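Local coordinates for period circadian protein homolog 2 (Mus musculus, PDB 3GDI), which acts in the mammalian circadian clock as a nuclear regulator of transcription, and carries tandem PAS domains that probably mediate its protein-protein interactions, at residues Lys102-Arg107 and Phe123-Tyr128; Ala24-Val29 and Leu147-His152; Ile166-His171 and Ala179-Ala184. One frame throughout, in Å; residues are numbered along the deposited sequence.

Interactions 1 and 2 belong to one antiparallel sheet, that of the PAS-A domain, and their centres lie about 9 Å apart. Strands 121-131 and 142-150 are neighbours there, joined by backbone pairs such as Arg124 with Glu149. Along the chain, interaction 1 falls between the two segments of interaction 2, whereas interaction 3 comes after both, in the sheet of the second PAS domain. Its centre is about 16 Å from that of interaction 1 and about 21 Å from that of interaction 2. Glu182 reaches back to interaction 1, packing on Phe105 and forming a long, weak ion pair with Arg124, so the two PAS domains touch here, on the side of the PAS-A sheet that bears Phe105 and Arg124.

Interaction 1: Lys102-Arg107 and Phe123-Tyr128; sequences KSFFCR and FRMTPY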
loop_
_atom_site.group_PDB
_atom_site.type_symbol
_atom_site.label_atom_id
_atom_site.label_comp_id
_atom_site.label_asym_id
_atom_site.label_seq_id
_atom_site.Cartn_x
_atom_site.Cartn_y
_atom_site.Cartn_z
ATOM N N LYS A 102 -4.529 -9.561 10.545
ATOM C CA LYS A 102 -4.618 -8.107 10.642
ATOM C C LYS A 102 -3.698 -7.564 11.730
ATOM O O LYS A 102 -4.130 -6.800 12.589
ATOM C CB LYS A 102 -6.064 -7.672 10.916
ATOM C CG LYS A 102 -7.009 -7.912 9.732
ATOM C CD LYS A 102 -8.434 -7.438 10.006
ATOM C CE LYS A 102 -9.103 -8.266 11.090
ATOM N NZ LYS A 102 -10.485 -7.794 11.362
ATOM N N SER A 103 -2.430 -7.973 11.680
ATOM C CA SER A 103 -1.419 -7.531 12.635
ATOM C C SER A 103 -0.336 -6.743 11.914
ATOM O O SER A 103 -0.037 -7.010 10.752
ATOM C CB SER A 103 -0.777 -8.730 13.337
ATOM O OG SER A 103 -1.688 -9.341 14.229
ATOM N N PHE A 104 0.251 -5.774 12.606
ATOM C CA PHE A 104 1.310 -4.952 12.032
ATOM C C PHE A 104 2.489 -4.965 13.001
ATOM O O PHE A 104 2.376 -5.504 14.104
ATOM C CB PHE A 104 0.797 -3.519 11.805
ATOM C CG PHE A 104 0.375 -2.815 13.065
ATOM C CD1 PHE A 104 1.214 -1.889 13.675
ATOM C CD2 PHE A 104 -0.843 -3.110 13.671
ATOM C CE1 PHE A 104 0.850 -1.270 14.869
ATOM C CE2 PHE A 104 -1.214 -2.493 14.867
ATOM C CZ PHE A 104 -0.360 -1.572 15.466
ATOM N N PHE A 105 3.613 -4.382 12.596
ATOM C CA PHE A 105 4.800 -4.348 13.448
ATOM C C PHE A 105 5.239 -2.946 13.857
ATOM O O PHE A 105 5.135 -1.996 13.088
ATOM C CB PHE A 105 5.970 -5.041 12.752
ATOM C CG PHE A 105 5.698 -6.465 12.392
ATOM C CD1 PHE A 105 4.862 -6.779 11.329
ATOM C CD2 PHE A 105 6.282 -7.497 13.112
ATOM C CE1 PHE A 105 4.610 -8.101 10.987
ATOM C CE2 PHE A 105 6.035 -8.821 12.780
ATOM C CZ PHE A 105 5.197 -9.123 11.712
ATOM N N CYS A 106 5.756 -2.841 15.074
ATOM C CA CYS A 106 6.236 -1.575 15.620
ATOM C C CYS A 106 7.429 -1.795 16.533
ATOM O O CYS A 106 7.526 -2.822 17.211
ATOM C CB CYS A 106 5.132 -0.879 16.419
ATOM S SG CYS A 106 4.209 0.387 15.521
ATOM N N ARG A 107 8.347 -0.833 16.534
ATOM C CA ARG A 107 9.521 -0.898 17.396
ATOM C C ARG A 107 9.168 -0.062 18.622
ATOM O O ARG A 107 8.787 1.101 18.499
ATOM C CB ARG A 107 10.741 -0.332 16.669
ATOM C CG ARG A 107 11.495 -1.381 15.847
ATOM C CD ARG A 107 12.171 -0.803 14.605
ATOM N NE ARG A 107 11.180 -0.437 13.595
ATOM C CZ ARG A 107 11.409 -0.369 12.284
ATOM N NH1 ARG A 107 12.610 -0.644 11.791
ATOM N NH2 ARG A 107 10.427 -0.030 11.461
ATOM N N PHE A 123 8.104 -5.452 17.754
ATOM C CA PHE A 123 6.939 -6.092 18.365
ATOM C C PHE A 123 5.860 -6.344 17.326
ATOM O O PHE A 123 5.591 -5.500 16.472
ATOM C CB PHE A 123 6.359 -5.205 19.472
ATOM C CG PHE A 123 6.989 -5.417 20.809
ATOM C CD1 PHE A 123 6.480 -6.373 21.685
ATOM C CD2 PHE A 123 8.112 -4.692 21.187
ATOM C CE1 PHE A 123 7.080 -6.607 22.917
ATOM C CE2 PHE A 123 8.723 -4.913 22.416
ATOM C CZ PHE A 123 8.207 -5.873 23.286
ATOM N N ARG A 124 5.250 -7.515 17.383
ATOM C CA ARG A 124 4.181 -7.818 16.456
ATOM C C ARG A 124 2.952 -7.459 17.247
ATOM O O ARG A 124 2.831 -7.856 18.402
ATOM C CB ARG A 124 4.160 -9.297 16.117
ATOM C CG ARG A 124 3.116 -9.659 15.084
ATOM C CD ARG A 124 2.284 -10.838 15.550
ATOM N NE ARG A 124 1.362 -11.291 14.514
ATOM C CZ ARG A 124 0.396 -12.181 14.708
ATOM N NH1 ARG A 124 0.222 -12.716 15.908
ATOM N NH2 ARG A 124 -0.394 -12.537 13.703
ATOM N N MET A 125 2.042 -6.706 16.646
ATOM C CA MET A 125 0.848 -6.306 17.363
ATOM C C MET A 125 -0.453 -6.577 16.629
ATOM O O MET A 125 -0.542 -6.413 15.413
ATOM C CB MET A 125 0.945 -4.826 17.707
ATOM C CG MET A 125 2.207 -4.470 18.460
ATOM S SD MET A 125 2.095 -2.829 19.165
ATOM C CE MET A 125 2.432 -1.810 17.710
ATOM N N THR A 126 -1.463 -7.001 17.381
ATOM C CA THR A 126 -2.775 -7.284 16.821
ATOM C C THR A 126 -3.734 -6.317 17.505
ATOM O O THR A 126 -3.851 -6.313 18.733
ATOM C CB THR A 126 -3.222 -8.728 17.109
ATOM O OG1 THR A 126 -2.108 -9.618 16.972
ATOM C CG2 THR A 126 -4.302 -9.148 16.122
ATOM N N PRO A 127 -4.421 -5.477 16.716
ATOM C CA PRO A 127 -5.377 -4.472 17.182
ATOM C C PRO A 127 -6.826 -4.932 17.294
ATOM O O PRO A 127 -7.379 -5.517 16.359
ATOM C CB PRO A 127 -5.219 -3.373 16.148
ATOM C CG PRO A 127 -5.103 -4.171 14.895
ATOM C CD PRO A 127 -4.151 -5.293 15.277
ATOM N N TYR A 128 -7.438 -4.634 18.437
ATOM C CA TYR A 128 -8.831 -4.990 18.691
ATOM C C TYR A 128 -9.609 -3.776 19.189
ATOM O O TYR A 128 -9.132 -3.037 20.052
ATOM C CB TYR A 128 -8.912 -6.104 19.737
ATOM C CG TYR A 128 -8.350 -7.418 19.264
ATOM C CD1 TYR A 128 -8.880 -8.058 18.143
ATOM C CD2 TYR A 128 -7.293 -8.029 19.937
ATOM C CE1 TYR A 128 -8.370 -9.279 17.701
ATOM C CE2 TYR A 128 -6.775 -9.253 19.508
ATOM C CZ TYR A 128 -7.319 -9.873 18.390
ATOM O OH TYR A 128 -6.822 -11.085 17.962
#
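The Phe104 ring carries Met125 CB over one face, 4.1 Å above the ring plane and toward the rim, while Pro127 CD and Cys106 SG, the latter from the same strand as the ring, lie at its edge. Phe104 and Met125 share one side of the sheet, and the bend of Met125 at chi3 (-79°) turns CE toward Phe104 CE1. The Met125 sulfur lies obliquely to this ring, 5.4 Å from SD to the centroid, in a Met-aromatic contact. On the other side of the sheet, the guanidinium of Arg124 has Ser103 OG over one face, 3.3 Å above its plane. That hydroxyl instead makes a hydrogen bond with the hydroxyl of Thr126, 2.8 Å from Ser103 OG to Thr126 OG1. The aliphatic part of Arg124 meets the Phe105 ring off-centre, CG lying 4.2 Å from the centroid as a CH-pi contact, with ring and guanidinium planes 51° apart.

Between these two layers of side chains, Phe104 pairs with Met125 and Cys106 with Phe123 through two backbone hydrogen bonds each, including Met125 N to Phe104 O at 2.8 Å. Phe104 also meets Tyr76 and Phe73 of helix 70-76, whereas Lys102 reaches a salt bridge with Glu298 of the second subunit. The arrangement is that of the antiparallel PAS sheet, strand order 2-1-5-4-3, where 104-108 is an outermost strand within the chain, beside 121-131.

Interaction 2: Ala24-Val29 and Leu147-His152; sequences ADMFAV and LAERVH
Ala148 CB sits over one face of the Phe27 ring, 3.6 Å from its centroid, where strands 26-31 and 142-150 pair antiparallel in the PAS sheet. The chi1 of Phe27, 75°, places CG between the backbone N and the carbonyl carbon, and the ring beyond leans across the neighbouring strand. This ring also meets Phe123 edge-to-face, and Ile41 of strand 38-41 packs against it. Two backbone hydrogen bonds join Phe27 and Ala148, and Arg150 N bonds to Asp25 O at 2.9 Å, just before strand 26-31 begins and where strand 142-150 ends.

At that end, Asp25 and His152 reach toward each other tip to tip. Asp25 OD2 lies near the plane of the imidazole at its edge, 3.2 Å from His152 CE1, and the carboxylate and ring planes stand 73° apart. Asp25 CB packs on Arg150 CB at 3.3 Å, but the opposite charges stay beyond salt-bridge range, Asp25 OD1 lying 4.6 Å from Arg150 NE and well outside the guanidinium plane; NE has a weak hydrogen bond to Gln121. An alanine here would probably leave the CE1 edge of His152 without its carboxylate neighbour and Arg150 without the nearby negative charge.

On the side of the sheet away from Phe27, the chain of Met26 passes obliquely over Glu149. Its CG lies 3.5 Å from Glu149 CB, and the bend at chi3 (89°) brings Met26 CE back to 3.7 Å from the same carbon.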
loop_
_atom_site.group_PDB
_atom_site.type_symbol
_atom_site.label_atom_id
_atom_site.label_comp_id
_atom_site.label_asym_id
_atom_site.label_seq_id
_atom_site.Cartn_x
_atom_site.Cartn_y
_atom_site.Cartn_z
ATOM N N ALA A 24 7.000 -14.672 27.882
ATOM C CA ALA A 24 7.716 -13.713 28.709
ATOM C C ALA A 24 8.016 -12.470 27.880
ATOM O O ALA A 24 8.598 -11.507 28.380
ATOM C CB ALA A 24 9.015 -14.328 29.224
ATOM N N ASP A 25 7.608 -12.498 26.613
ATOM C CA ASP A 25 7.845 -11.379 25.709
ATOM C C ASP A 25 6.588 -10.666 25.224
ATOM O O ASP A 25 6.669 -9.794 24.364
ATOM C CB ASP A 25 8.662 -11.851 24.506
ATOM C CG ASP A 25 10.144 -11.932 24.806
ATOM O OD1 ASP A 25 10.785 -10.866 24.939
ATOM O OD2 ASP A 25 10.664 -13.059 24.917
ATOM N N MET A 26 5.431 -11.028 25.765
ATOM C CA MET A 26 4.189 -10.378 25.358
ATOM C C MET A 26 3.660 -9.390 26.392
ATOM O O MET A 26 4.127 -9.347 27.529
ATOM C CB MET A 26 3.108 -11.416 25.059
ATOM C CG MET A 26 3.326 -12.159 23.761
ATOM S SD MET A 26 1.887 -13.123 23.259
ATOM C CE MET A 26 0.984 -11.905 22.283
ATOM N N PHE A 27 2.693 -8.582 25.976
ATOM C CA PHE A 27 2.068 -7.612 26.859
ATOM C C PHE A 27 0.834 -7.049 26.182
ATOM O O PHE A 27 0.720 -7.075 24.960
ATOM C CB PHE A 27 3.039 -6.479 27.242
ATOM C CG PHE A 27 3.293 -5.467 26.148
ATOM C CD1 PHE A 27 4.349 -5.630 25.255
ATOM C CD2 PHE A 27 2.496 -4.329 26.032
ATOM C CE1 PHE A 27 4.607 -4.672 24.269
ATOM C CE2 PHE A 27 2.748 -3.371 25.048
ATOM C CZ PHE A 27 3.803 -3.543 24.167
ATOM N N ALA A 28 -0.101 -6.561 26.983
ATOM C CA ALA A 28 -1.332 -5.996 26.454
ATOM C C ALA A 28 -1.415 -4.524 26.819
ATOM O O ALA A 28 -0.826 -4.087 27.809
ATOM C CB ALA A 28 -2.533 -6.743 27.015
ATOM N N VAL A 29 -2.145 -3.761 26.013
ATOM C CA VAL A 29 -2.305 -2.336 26.253
ATOM C C VAL A 29 -3.582 -1.820 25.601
ATOM O O VAL A 29 -3.896 -2.168 24.464
ATOM C CB VAL A 29 -1.098 -1.544 25.704
ATOM C CG1 VAL A 29 -0.959 -1.783 24.210
ATOM C CG2 VAL A 29 -1.273 -0.065 25.989
ATOM N N LEU A 147 -2.586 -6.772 21.465
ATOM C CA LEU A 147 -1.747 -7.821 22.011
ATOM C C LEU A 147 -0.410 -7.643 21.302
ATOM O O LEU A 147 -0.338 -7.730 20.073
ATOM C CB LEU A 147 -2.347 -9.189 21.700
ATOM C CG LEU A 147 -3.648 -9.488 22.442
ATOM C CD1 LEU A 147 -4.415 -10.619 21.761
ATOM C CD2 LEU A 147 -3.307 -9.843 23.871
ATOM N N ALA A 148 0.638 -7.376 22.075
ATOM C CA ALA A 148 1.959 -7.155 21.517
ATOM C C ALA A 148 2.924 -8.256 21.892
ATOM O O ALA A 148 3.103 -8.559 23.067
ATOM C CB ALA A 148 2.495 -5.833 21.997
ATOM N N GLU A 149 3.559 -8.844 20.886
ATOM C CA GLU A 149 4.522 -9.911 21.108
ATOM C C GLU A 149 5.896 -9.537 20.571
ATOM O O GLU A 149 6.038 -9.159 19.407
ATOM C CB GLU A 149 4.053 -11.195 20.434
ATOM C CG GLU A 149 5.077 -12.307 20.470
ATOM C CD GLU A 149 4.566 -13.570 19.815
ATOM O OE1 GLU A 149 5.337 -14.550 19.727
ATOM O OE2 GLU A 149 3.389 -13.582 19.392
ATOM N N ARG A 150 6.903 -9.641 21.428
ATOM C CA ARG A 150 8.272 -9.321 21.048
ATOM C C ARG A 150 8.700 -10.326 19.977
ATOM O O ARG A 150 8.452 -11.523 20.115
ATOM C CB ARG A 150 9.181 -9.423 22.275
ATOM C CG ARG A 150 10.386 -8.508 22.254
ATOM C CD ARG A 150 11.642 -9.208 21.808
ATOM N NE ARG A 150 12.751 -8.260 21.735
ATOM C CZ ARG A 150 13.990 -8.568 21.357
ATOM N NH1 ARG A 150 14.302 -9.816 21.017
ATOM N NH2 ARG A 150 14.921 -7.622 21.309
ATOM N N VAL A 151 9.330 -9.831 18.915
ATOM C CA VAL A 151 9.786 -10.670 17.811
ATOM C C VAL A 151 11.271 -11.007 17.906
ATOM O O VAL A 151 12.102 -10.147 18.212
ATOM C CB VAL A 151 9.517 -9.985 16.455
ATOM C CG1 VAL A 151 10.095 -10.815 15.324
ATOM C CG2 VAL A 151 8.023 -9.806 16.252
ATOM N N HIS A 152 11.597 -12.268 17.632
ATOM C CA HIS A 152 12.981 -12.739 17.685
ATOM C C HIS A 152 13.556 -13.158 16.340
ATOM O O HIS A 152 12.874 -13.763 15.511
ATOM C CB HIS A 152 13.112 -13.914 18.663
ATOM C CG HIS A 152 12.916 -13.522 20.089
ATOM N ND1 HIS A 152 11.686 -13.564 20.710
ATOM C CD2 HIS A 152 13.778 -12.998 20.993
ATOM C CE1 HIS A 152 11.799 -13.081 21.934
ATOM N NE2 HIS A 152 13.058 -12.729 22.130
#

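Interaction 3: Ile166-His171 and Ala179-Ala184; sequences IFTTTH and AVDERA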
loop_
_atom_site.group_PDB
_atom_site.type_symbol
_atom_site.label_atom_id
_atom_site.label_comp_id
_atom_site.label_asym_id
_atom_site.label_seq_id
_atom_site.Cartn_x
_atom_site.Cartn_y
_atom_site.Cartn_z
ATOM N N ILE A 166 10.825 -19.484 5.174
ATOM C CA ILE A 166 10.190 -19.059 3.940
ATOM C C ILE A 166 9.397 -17.774 4.109
ATOM O O ILE A 166 8.587 -17.640 5.025
ATOM C CB ILE A 166 9.210 -20.161 3.442
ATOM C CG1 ILE A 166 9.977 -21.462 3.225
ATOM C CG2 ILE A 166 8.483 -19.715 2.158
ATOM C CD1 ILE A 166 9.091 -22.618 2.816
ATOM N N PHE A 167 9.635 -16.826 3.219
ATOM C CA PHE A 167 8.884 -15.576 3.245
ATOM C C PHE A 167 8.605 -15.151 1.799
ATOM O O PHE A 167 9.280 -15.603 0.871
ATOM C CB PHE A 167 9.650 -14.481 3.996
ATOM C CG PHE A 167 10.851 -13.987 3.279
ATOM C CD1 PHE A 167 12.051 -14.680 3.353
ATOM C CD2 PHE A 167 10.795 -12.813 2.547
ATOM C CE1 PHE A 167 13.194 -14.208 2.706
ATOM C CE2 PHE A 167 11.921 -12.323 1.892
ATOM C CZ PHE A 167 13.129 -13.021 1.970
ATOM N N THR A 168 7.601 -14.305 1.603
ATOM C CA THR A 168 7.279 -13.854 0.256
ATOM C C THR A 168 7.336 -12.338 0.115
ATOM O O THR A 168 7.215 -11.604 1.087
ATOM C CB THR A 168 5.877 -14.313 -0.185
ATOM O OG1 THR A 168 4.891 -13.524 0.487
ATOM C CG2 THR A 168 5.654 -15.782 0.165
ATOM N N THR A 169 7.538 -11.884 -1.114
ATOM C CA THR A 169 7.589 -10.468 -1.417
ATOM C C THR A 169 6.752 -10.245 -2.666
ATOM O O THR A 169 6.650 -11.126 -3.530
ATOM C CB THR A 169 9.010 -10.004 -1.718
ATOM O OG1 THR A 169 9.515 -10.739 -2.837
ATOM C CG2 THR A 169 9.912 -10.216 -0.521
ATOM N N THR A 170 6.151 -9.065 -2.750
ATOM C CA THR A 170 5.332 -8.694 -3.895
ATOM C C THR A 170 5.795 -7.326 -4.375
ATOM O O THR A 170 6.108 -6.467 -3.568
ATOM C CB THR A 170 3.849 -8.592 -3.503
ATOM O OG1 THR A 170 3.412 -9.849 -2.982
ATOM C CG2 THR A 170 2.988 -8.225 -4.713
ATOM N N HIS A 171 5.878 -7.126 -5.679
ATOM C CA HIS A 171 6.252 -5.819 -6.179
ATOM C C HIS A 171 5.539 -5.444 -7.477
ATOM O O HIS A 171 5.110 -6.305 -8.243
ATOM C CB HIS A 171 7.784 -5.650 -6.295
ATOM C CG HIS A 171 8.470 -6.550 -7.282
ATOM N ND1 HIS A 171 9.038 -7.756 -6.923
ATOM C CD2 HIS A 171 8.815 -6.346 -8.575
ATOM C CE1 HIS A 171 9.710 -8.251 -7.946
ATOM N NE2 HIS A 171 9.593 -7.414 -8.962
ATOM N N ALA A 179 4.397 -5.261 -0.805
ATOM C CA ALA A 179 4.150 -5.904 0.461
ATOM C C ALA A 179 5.231 -6.928 0.709
ATOM O O ALA A 179 5.901 -7.389 -0.221
ATOM C CB ALA A 179 2.798 -6.580 0.449
ATOM N N VAL A 180 5.398 -7.250 1.984
ATOM C CA VAL A 180 6.347 -8.240 2.444
ATOM C C VAL A 180 5.511 -9.000 3.464
ATOM O O VAL A 180 4.829 -8.378 4.287
ATOM C CB VAL A 180 7.538 -7.589 3.148
ATOM C CG1 VAL A 180 8.560 -8.635 3.470
ATOM C CG2 VAL A 180 8.147 -6.514 2.263
ATOM N N ASP A 181 5.531 -10.327 3.417
ATOM C CA ASP A 181 4.709 -11.063 4.360
ATOM C C ASP A 181 5.363 -11.153 5.730
ATOM O O ASP A 181 6.579 -11.015 5.875
ATOM C CB ASP A 181 4.346 -12.442 3.801
ATOM C CG ASP A 181 5.416 -13.464 4.023
ATOM O OD1 ASP A 181 6.582 -13.173 3.714
ATOM O OD2 ASP A 181 5.085 -14.569 4.499
ATOM N N GLU A 182 4.537 -11.364 6.742
ATOM C CA GLU A 182 5.006 -11.417 8.117
ATOM C C GLU A 182 6.177 -12.329 8.424
ATOM O O GLU A 182 6.960 -12.035 9.326
ATOM C CB GLU A 182 3.850 -11.766 9.050
ATOM C CG GLU A 182 2.790 -10.684 9.141
ATOM C CD GLU A 182 1.835 -10.884 10.306
ATOM O OE1 GLU A 182 0.899 -10.067 10.450
ATOM O OE2 GLU A 182 2.022 -11.853 11.077
ATOM N N ARG A 183 6.305 -13.430 7.692
ATOM C CA ARG A 183 7.390 -14.367 7.942
ATOM C C ARG A 183 8.739 -13.752 7.615
ATOM O O ARG A 183 9.781 -14.252 8.044
ATOM C CB ARG A 183 7.187 -15.647 7.124
ATOM C CG ARG A 183 5.880 -16.374 7.423
ATOM C CD ARG A 183 5.702 -17.628 6.561
ATOM N NE ARG A 183 5.629 -17.328 5.132
ATOM C CZ ARG A 183 5.422 -18.236 4.181
ATOM N NH1 ARG A 183 5.265 -19.510 4.502
ATOM N NH2 ARG A 183 5.373 -17.873 2.906
ATOM N N ALA A 184 8.714 -12.657 6.866
ATOM C CA ALA A 184 9.935 -11.972 6.459
ATOM C C ALA A 184 10.591 -11.154 7.568
ATOM O O ALA A 184 11.821 -11.055 7.620
ATOM C CB ALA A 184 9.647 -11.066 5.263
#
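Phe167 and Ala184 form the tightly packed part of this contact, with Phe167 CD2 3.4 Å from Ala184 CB and both residues buried. Close by, the side chain of Asp181 takes the place of a main-chain acceptor: Thr168 N donates to Asp181 OD1 at 2.6 Å, approaching from above the carboxylate plane, while Asp181 N returns a bond to Thr168 O at 3.1 Å. The Asp181 side chain meets that of Thr168 at about a right angle, Thr168 OG1 lying 3.5 Å from Asp181 CB. The backbone O of Asp181 accepts from Ala184 N, closing a type I turn from Asp181 to Ala184.

The solvent side is made by Arg183, which is exposed. Its guanidinium lies with one face over Ile166 O, 3.0 Å above the plane, and the Thr168 CG2 methyl is at its edge. This proximity to the carbonyl gives no hydrogen bond; Arg183 NE points instead to Asp181 OD2, 2.9 Å away, in a salt bridge, so that the two carboxylate oxygens are divided between the strand (OD1 to Thr168 N) and the turn (OD2 to Arg183 NE). The bend of Arg183 at chi3 (-63°) places NE for this link. Further along the hairpin the pairing becomes looser: Thr170 N bonds well to Ala179 O, but Ala179 N to Thr170 O is weak at 3.5 Å.

Within the second PAS sheet, strand 166-171 runs between strands 177-180 and 259-268, and Phe167 extends to Leu187 and Leu188 of helix 184-188 and to Leu244 of strand 241-252.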